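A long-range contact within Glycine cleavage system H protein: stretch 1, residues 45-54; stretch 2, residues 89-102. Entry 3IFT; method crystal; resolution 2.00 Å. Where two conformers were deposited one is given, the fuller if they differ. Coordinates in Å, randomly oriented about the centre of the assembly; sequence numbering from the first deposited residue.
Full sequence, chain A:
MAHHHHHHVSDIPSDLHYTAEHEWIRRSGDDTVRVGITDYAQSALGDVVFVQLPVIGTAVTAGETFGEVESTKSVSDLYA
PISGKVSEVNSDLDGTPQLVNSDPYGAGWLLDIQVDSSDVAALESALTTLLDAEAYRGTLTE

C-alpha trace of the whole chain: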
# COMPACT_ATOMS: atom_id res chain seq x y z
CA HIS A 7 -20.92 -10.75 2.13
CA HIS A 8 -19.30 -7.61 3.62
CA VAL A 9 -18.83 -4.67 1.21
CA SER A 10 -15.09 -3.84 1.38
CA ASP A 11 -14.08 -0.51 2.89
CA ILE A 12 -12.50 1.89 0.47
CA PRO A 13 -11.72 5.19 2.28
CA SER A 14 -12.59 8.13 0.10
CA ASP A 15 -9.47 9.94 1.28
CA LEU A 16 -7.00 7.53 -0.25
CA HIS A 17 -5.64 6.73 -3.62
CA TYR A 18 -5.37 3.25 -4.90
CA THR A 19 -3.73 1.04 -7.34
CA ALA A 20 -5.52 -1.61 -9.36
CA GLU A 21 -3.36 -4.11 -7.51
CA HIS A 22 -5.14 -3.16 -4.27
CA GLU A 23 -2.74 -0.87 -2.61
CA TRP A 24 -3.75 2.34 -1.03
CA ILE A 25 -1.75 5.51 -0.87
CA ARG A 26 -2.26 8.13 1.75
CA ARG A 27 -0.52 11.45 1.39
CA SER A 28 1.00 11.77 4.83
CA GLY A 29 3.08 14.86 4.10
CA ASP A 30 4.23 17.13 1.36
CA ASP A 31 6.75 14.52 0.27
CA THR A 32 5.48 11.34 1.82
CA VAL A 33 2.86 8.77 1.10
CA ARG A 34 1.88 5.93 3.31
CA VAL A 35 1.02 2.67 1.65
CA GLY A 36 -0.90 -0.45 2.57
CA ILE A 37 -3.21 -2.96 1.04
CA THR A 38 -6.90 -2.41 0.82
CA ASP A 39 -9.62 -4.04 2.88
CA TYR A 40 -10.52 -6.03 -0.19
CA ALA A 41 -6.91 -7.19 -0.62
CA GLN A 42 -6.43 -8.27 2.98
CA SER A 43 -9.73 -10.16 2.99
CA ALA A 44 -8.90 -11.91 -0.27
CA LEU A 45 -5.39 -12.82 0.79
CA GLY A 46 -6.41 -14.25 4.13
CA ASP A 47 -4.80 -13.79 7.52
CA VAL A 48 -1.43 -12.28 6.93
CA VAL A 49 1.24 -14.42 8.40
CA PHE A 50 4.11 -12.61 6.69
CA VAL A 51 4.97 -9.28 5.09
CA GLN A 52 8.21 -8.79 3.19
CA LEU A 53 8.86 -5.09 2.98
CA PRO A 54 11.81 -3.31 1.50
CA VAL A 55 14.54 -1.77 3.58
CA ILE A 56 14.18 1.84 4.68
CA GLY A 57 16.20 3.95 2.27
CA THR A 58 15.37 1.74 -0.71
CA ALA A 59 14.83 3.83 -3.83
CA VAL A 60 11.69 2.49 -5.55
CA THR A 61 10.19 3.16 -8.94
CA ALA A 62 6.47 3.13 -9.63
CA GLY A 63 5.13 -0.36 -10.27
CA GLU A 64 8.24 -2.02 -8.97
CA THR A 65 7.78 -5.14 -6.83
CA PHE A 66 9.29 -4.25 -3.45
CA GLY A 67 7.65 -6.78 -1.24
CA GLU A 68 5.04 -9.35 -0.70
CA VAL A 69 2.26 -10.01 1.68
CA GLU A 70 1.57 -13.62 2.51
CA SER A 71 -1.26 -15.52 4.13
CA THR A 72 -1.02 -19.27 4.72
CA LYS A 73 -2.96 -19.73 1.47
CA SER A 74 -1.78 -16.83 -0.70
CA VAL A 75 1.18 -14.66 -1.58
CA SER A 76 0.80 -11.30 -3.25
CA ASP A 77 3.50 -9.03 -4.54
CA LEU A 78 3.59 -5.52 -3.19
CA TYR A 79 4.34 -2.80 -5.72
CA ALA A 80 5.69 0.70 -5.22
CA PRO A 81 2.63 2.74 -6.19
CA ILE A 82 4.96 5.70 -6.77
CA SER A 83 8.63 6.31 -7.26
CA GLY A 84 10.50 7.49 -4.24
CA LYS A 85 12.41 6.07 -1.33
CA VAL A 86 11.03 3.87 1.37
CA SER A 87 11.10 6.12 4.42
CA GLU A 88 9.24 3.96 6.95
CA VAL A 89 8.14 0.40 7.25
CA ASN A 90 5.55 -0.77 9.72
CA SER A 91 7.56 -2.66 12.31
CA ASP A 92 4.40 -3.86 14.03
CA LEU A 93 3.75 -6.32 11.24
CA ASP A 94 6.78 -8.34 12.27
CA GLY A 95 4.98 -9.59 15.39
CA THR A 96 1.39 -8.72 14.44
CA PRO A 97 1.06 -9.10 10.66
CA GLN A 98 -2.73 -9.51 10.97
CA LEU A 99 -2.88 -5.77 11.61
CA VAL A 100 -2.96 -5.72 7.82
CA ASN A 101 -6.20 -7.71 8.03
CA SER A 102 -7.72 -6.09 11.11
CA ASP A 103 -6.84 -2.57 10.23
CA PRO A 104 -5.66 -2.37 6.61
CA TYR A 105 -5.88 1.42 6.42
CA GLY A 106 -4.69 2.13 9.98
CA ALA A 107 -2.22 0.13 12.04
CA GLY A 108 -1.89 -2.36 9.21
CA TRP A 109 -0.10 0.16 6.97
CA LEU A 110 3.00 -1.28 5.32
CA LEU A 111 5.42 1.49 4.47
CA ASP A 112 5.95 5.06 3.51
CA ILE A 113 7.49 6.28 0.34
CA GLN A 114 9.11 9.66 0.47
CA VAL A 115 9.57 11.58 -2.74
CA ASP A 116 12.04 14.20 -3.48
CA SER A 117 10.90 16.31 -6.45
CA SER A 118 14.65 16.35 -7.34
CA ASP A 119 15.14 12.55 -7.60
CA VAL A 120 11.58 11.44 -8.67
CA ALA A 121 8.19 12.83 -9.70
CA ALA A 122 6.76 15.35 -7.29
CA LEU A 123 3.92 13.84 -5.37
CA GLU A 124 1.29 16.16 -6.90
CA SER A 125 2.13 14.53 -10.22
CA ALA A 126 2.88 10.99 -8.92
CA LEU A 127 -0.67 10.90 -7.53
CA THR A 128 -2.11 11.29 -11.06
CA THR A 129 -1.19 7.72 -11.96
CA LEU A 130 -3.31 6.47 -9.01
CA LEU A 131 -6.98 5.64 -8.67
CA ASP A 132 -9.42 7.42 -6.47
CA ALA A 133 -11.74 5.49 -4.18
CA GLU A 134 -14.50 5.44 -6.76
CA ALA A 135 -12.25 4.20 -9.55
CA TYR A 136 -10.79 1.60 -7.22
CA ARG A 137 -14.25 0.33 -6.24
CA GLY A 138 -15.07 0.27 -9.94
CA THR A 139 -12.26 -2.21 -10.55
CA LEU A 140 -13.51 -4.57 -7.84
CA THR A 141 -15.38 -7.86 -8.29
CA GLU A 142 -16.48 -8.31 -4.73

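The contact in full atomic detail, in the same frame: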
# COMPACT_ATOMS: atom_id res chain seq x y z
N LEU A 45 -6.62 -12.11 0.51
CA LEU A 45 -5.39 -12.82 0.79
C LEU A 45 -5.59 -13.82 1.90
O LEU A 45 -5.06 -14.92 1.84
CB LEU A 45 -4.32 -11.82 1.21
CG LEU A 45 -2.87 -12.28 1.22
CD1 LEU A 45 -2.39 -12.54 -0.20
CD2 LEU A 45 -2.07 -11.16 1.94
N GLY A 46 -6.30 -13.43 2.94
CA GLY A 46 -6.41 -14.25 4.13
C GLY A 46 -5.57 -13.63 5.23
O GLY A 46 -4.88 -12.62 5.03
N ASP A 47 -5.63 -14.23 6.40
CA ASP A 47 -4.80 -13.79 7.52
C ASP A 47 -3.33 -13.70 7.15
O ASP A 47 -2.68 -14.68 6.78
CB ASP A 47 -4.97 -14.72 8.72
CG ASP A 47 -6.34 -14.62 9.34
OD1 ASP A 47 -7.05 -13.62 9.15
OD2 ASP A 47 -6.69 -15.57 10.04
N VAL A 48 -2.78 -12.50 7.29
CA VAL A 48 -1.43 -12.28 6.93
C VAL A 48 -0.56 -12.86 8.01
O VAL A 48 -0.66 -12.53 9.17
CB VAL A 48 -1.13 -10.81 6.74
CG1 VAL A 48 0.32 -10.62 6.42
CG2 VAL A 48 -2.05 -10.26 5.63
N VAL A 49 0.28 -13.76 7.56
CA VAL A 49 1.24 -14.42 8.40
C VAL A 49 2.62 -13.83 8.16
O VAL A 49 3.51 -14.00 8.99
CB VAL A 49 1.26 -15.92 8.09
CG1 VAL A 49 -0.13 -16.49 8.35
CG2 VAL A 49 1.65 -16.15 6.67
N PHE A 50 2.81 -13.15 7.02
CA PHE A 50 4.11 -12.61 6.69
C PHE A 50 4.01 -11.45 5.69
O PHE A 50 3.15 -11.43 4.82
CB PHE A 50 5.04 -13.71 6.18
CG PHE A 50 6.46 -13.27 6.05
CD1 PHE A 50 7.19 -12.91 7.20
CD2 PHE A 50 7.09 -13.22 4.81
CE1 PHE A 50 8.55 -12.48 7.10
CE2 PHE A 50 8.43 -12.79 4.69
CZ PHE A 50 9.16 -12.42 5.84
N VAL A 51 4.86 -10.47 5.89
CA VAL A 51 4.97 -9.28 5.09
C VAL A 51 6.45 -9.04 4.82
O VAL A 51 7.19 -8.81 5.75
CB VAL A 51 4.42 -8.08 5.84
CG1 VAL A 51 4.65 -6.82 5.05
CG2 VAL A 51 2.91 -8.28 6.09
N GLN A 52 6.86 -9.13 3.56
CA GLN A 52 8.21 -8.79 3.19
C GLN A 52 8.15 -7.40 2.65
O GLN A 52 7.51 -7.16 1.63
CB GLN A 52 8.81 -9.74 2.15
CG GLN A 52 10.33 -9.55 2.01
CD GLN A 52 11.07 -9.70 3.34
OE1 GLN A 52 11.38 -8.71 4.04
NE2 GLN A 52 11.34 -10.95 3.72
N LEU A 53 8.78 -6.48 3.37
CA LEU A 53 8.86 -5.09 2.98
C LEU A 53 10.29 -4.72 2.64
O LEU A 53 11.23 -5.38 3.06
CB LEU A 53 8.32 -4.21 4.10
CG LEU A 53 6.79 -4.34 4.15
CD1 LEU A 53 6.15 -3.48 5.21
CD2 LEU A 53 6.23 -4.03 2.77
N PRO A 54 10.46 -3.65 1.85
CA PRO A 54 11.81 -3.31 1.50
C PRO A 54 12.45 -2.56 2.65
O PRO A 54 11.78 -2.18 3.59
CB PRO A 54 11.63 -2.40 0.28
CG PRO A 54 10.33 -1.74 0.52
CD PRO A 54 9.51 -2.62 1.40
N VAL A 89 8.76 1.68 7.45
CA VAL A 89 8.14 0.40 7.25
C VAL A 89 7.45 0.12 8.57
O VAL A 89 7.89 0.60 9.64
CB VAL A 89 9.11 -0.71 6.84
CG1 VAL A 89 9.69 -0.44 5.43
CG2 VAL A 89 10.24 -0.87 7.87
N ASN A 90 6.35 -0.61 8.51
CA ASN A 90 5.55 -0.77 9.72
C ASN A 90 6.08 -1.92 10.52
O ASN A 90 5.77 -3.08 10.22
CB ASN A 90 4.10 -0.99 9.37
CG ASN A 90 3.23 -1.13 10.60
OD1 ASN A 90 3.71 -1.01 11.74
ND2 ASN A 90 1.95 -1.37 10.38
N SER A 91 6.88 -1.60 11.54
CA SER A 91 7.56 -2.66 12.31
C SER A 91 6.60 -3.57 13.06
O SER A 91 6.95 -4.70 13.41
CB SER A 91 8.62 -2.09 13.28
OG SER A 91 8.06 -1.38 14.36
N ASP A 92 5.40 -3.08 13.32
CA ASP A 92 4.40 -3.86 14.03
C ASP A 92 4.02 -5.14 13.35
O ASP A 92 3.58 -6.10 14.02
CB ASP A 92 3.15 -3.04 14.24
CG ASP A 92 3.37 -1.88 15.15
OD1 ASP A 92 4.35 -1.89 15.91
OD2 ASP A 92 2.55 -0.97 15.12
N LEU A 93 4.20 -5.18 12.03
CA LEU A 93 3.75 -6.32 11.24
C LEU A 93 4.66 -7.49 11.41
O LEU A 93 4.30 -8.62 11.03
CB LEU A 93 3.69 -5.94 9.75
CG LEU A 93 2.83 -4.74 9.41
CD1 LEU A 93 2.67 -4.58 7.92
CD2 LEU A 93 1.45 -4.83 10.11
N ASP A 94 5.84 -7.25 11.99
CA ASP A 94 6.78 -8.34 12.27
C ASP A 94 6.14 -9.31 13.25
O ASP A 94 6.17 -10.51 13.03
CB ASP A 94 8.08 -7.80 12.88
CG ASP A 94 9.16 -8.86 12.96
OD1 ASP A 94 9.24 -9.69 12.03
OD2 ASP A 94 9.93 -8.86 13.94
N GLY A 95 5.60 -8.77 14.33
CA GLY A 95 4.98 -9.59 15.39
C GLY A 95 3.49 -9.77 15.18
O GLY A 95 2.94 -10.80 15.60
N THR A 96 2.85 -8.78 14.56
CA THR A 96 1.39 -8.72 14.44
C THR A 96 1.01 -8.41 12.98
O THR A 96 0.44 -7.37 12.68
CB THR A 96 0.80 -7.67 15.39
OG1 THR A 96 1.44 -7.77 16.66
CG2 THR A 96 -0.76 -7.82 15.54
N PRO A 97 1.34 -9.32 12.08
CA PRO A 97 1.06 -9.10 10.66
C PRO A 97 -0.45 -8.98 10.37
O PRO A 97 -0.84 -8.28 9.42
CB PRO A 97 1.69 -10.34 9.98
CG PRO A 97 1.84 -11.39 11.10
CD PRO A 97 2.17 -10.54 12.29
N GLN A 98 -1.29 -9.60 11.20
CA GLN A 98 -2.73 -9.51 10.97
C GLN A 98 -3.30 -8.13 11.22
O GLN A 98 -4.46 -7.91 10.97
CB GLN A 98 -3.50 -10.55 11.78
CG GLN A 98 -3.40 -11.94 11.16
CD GLN A 98 -4.13 -12.99 11.98
OE1 GLN A 98 -5.10 -12.69 12.68
NE2 GLN A 98 -3.64 -14.21 11.94
N LEU A 99 -2.50 -7.19 11.69
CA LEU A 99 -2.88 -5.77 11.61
C LEU A 99 -3.28 -5.37 10.21
O LEU A 99 -4.13 -4.49 10.02
CB LEU A 99 -1.74 -4.87 12.09
CG LEU A 99 -1.47 -4.90 13.59
CD1 LEU A 99 -0.17 -4.18 13.89
CD2 LEU A 99 -2.65 -4.26 14.34
N VAL A 100 -2.62 -5.96 9.23
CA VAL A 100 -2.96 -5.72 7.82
C VAL A 100 -4.41 -6.12 7.58
O VAL A 100 -5.19 -5.40 6.94
CB VAL A 100 -1.99 -6.49 6.90
CG1 VAL A 100 -2.36 -6.31 5.44
CG2 VAL A 100 -0.56 -6.01 7.12
N ASN A 101 -4.80 -7.25 8.14
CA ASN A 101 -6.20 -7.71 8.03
C ASN A 101 -7.15 -6.95 8.92
O ASN A 101 -8.25 -6.59 8.52
CB ASN A 101 -6.29 -9.17 8.46
CG ASN A 101 -5.42 -10.05 7.69
OD1 ASN A 101 -4.42 -10.56 8.21
ND2 ASN A 101 -5.80 -10.32 6.44
N SER A 102 -6.76 -6.71 10.17
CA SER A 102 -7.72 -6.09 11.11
C SER A 102 -7.83 -4.62 10.86
O SER A 102 -8.86 -4.01 11.13
CB SER A 102 -7.27 -6.29 12.54
OG SER A 102 -5.98 -5.67 12.71
O HOH W 1 -1.19 -14.46 11.00
O HOH W 2 5.55 -12.23 10.52
O HOH W 3 5.91 -10.59 8.96

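Contact between residues 45-54 and 89-102 of the glycine cleavage system H protein, burying 534 Å² over both sides. The polar anchor is the side-chain amide of Asn-101, which reads the backbone on both sides of Asp-47. Its ND2 donates to Gly-46 O at 2.9 Å, and its OD1 accepts from Val-48 N at 2.7 Å with an N-H...O angle of 174°, close to linear. One amide thus satisfies a carbonyl and an NH two residues apart, and no strand-to-strand backbone hydrogen bond joins the two stretches. ND2 also has a partner elsewhere in the structure. Gly-46, just past the end of a helix, has positive phi; at its backbone angles a CB would be jammed against the carbonyl O of Leu-45.

Three backbone groups of the first stretch, Val-48 O, Val-49 O and Val-51 N, are bridged to the second stretch by water. Val-48 O approaches Pro-97 CB (3.3 Å) and Gln-98 CG (3.4 Å), carbon atoms that offer it no conventional donor; water 1, 2.7 Å from Val-48 O, donates a hydrogen bond to it. The same water accepts from Gln-98 NE2 at 2.6 Å, so the amide of the exposed Gln-98 is hydrogen-bonded to Val-48 O through a single water, while its CG touches that oxygen directly. Water 2 donates to Val-49 O and to Asp-94 O, each 3.1 Å from the water oxygen. Water 3 accepts from Val-51 N at 3.2 Å and donates to Leu-93 O at 3.3 Å, linking an NH of the strand to a carbonyl of the facing segment.

Beside these polar links, side chains whose CA-to-CB bonds point toward the other stretch make an apolar layer. Val-48 uses both methyls: CG1 lies 3.8 Å from Pro-97 CB, and CG2 4.0 Å from Val-100 CG1. Val-51 CG2 packs against Leu-93 CD1 at 4.1 Å and Val-100 CG2 at 4.3 Å. Val-49 and Phe-50, between these valines, direct their CA-to-CB bonds away. Farther along, Val-89 CG1 meets Leu-53 CB at 4.2 Å and lies 3.3 Å from Pro-54 O, a close approach without a hydrogen bond.

Stretch 2 also satisfies groups internally. Asn-90 OD1 caps the following turn by accepting from Asp-92 N at 3.1 Å, while Asn-90 O accepts from Leu-93 N at 3.2 Å. Thr-96 to Leu-99 form a type I turn, with Leu-99 N 3.1 Å from Thr-96 O. Gln-98 O takes two donors, Ser-102 N at 2.7 Å and Ser-102 OG at 3.2 Å; Asn-101 lies in the short helix 99-102.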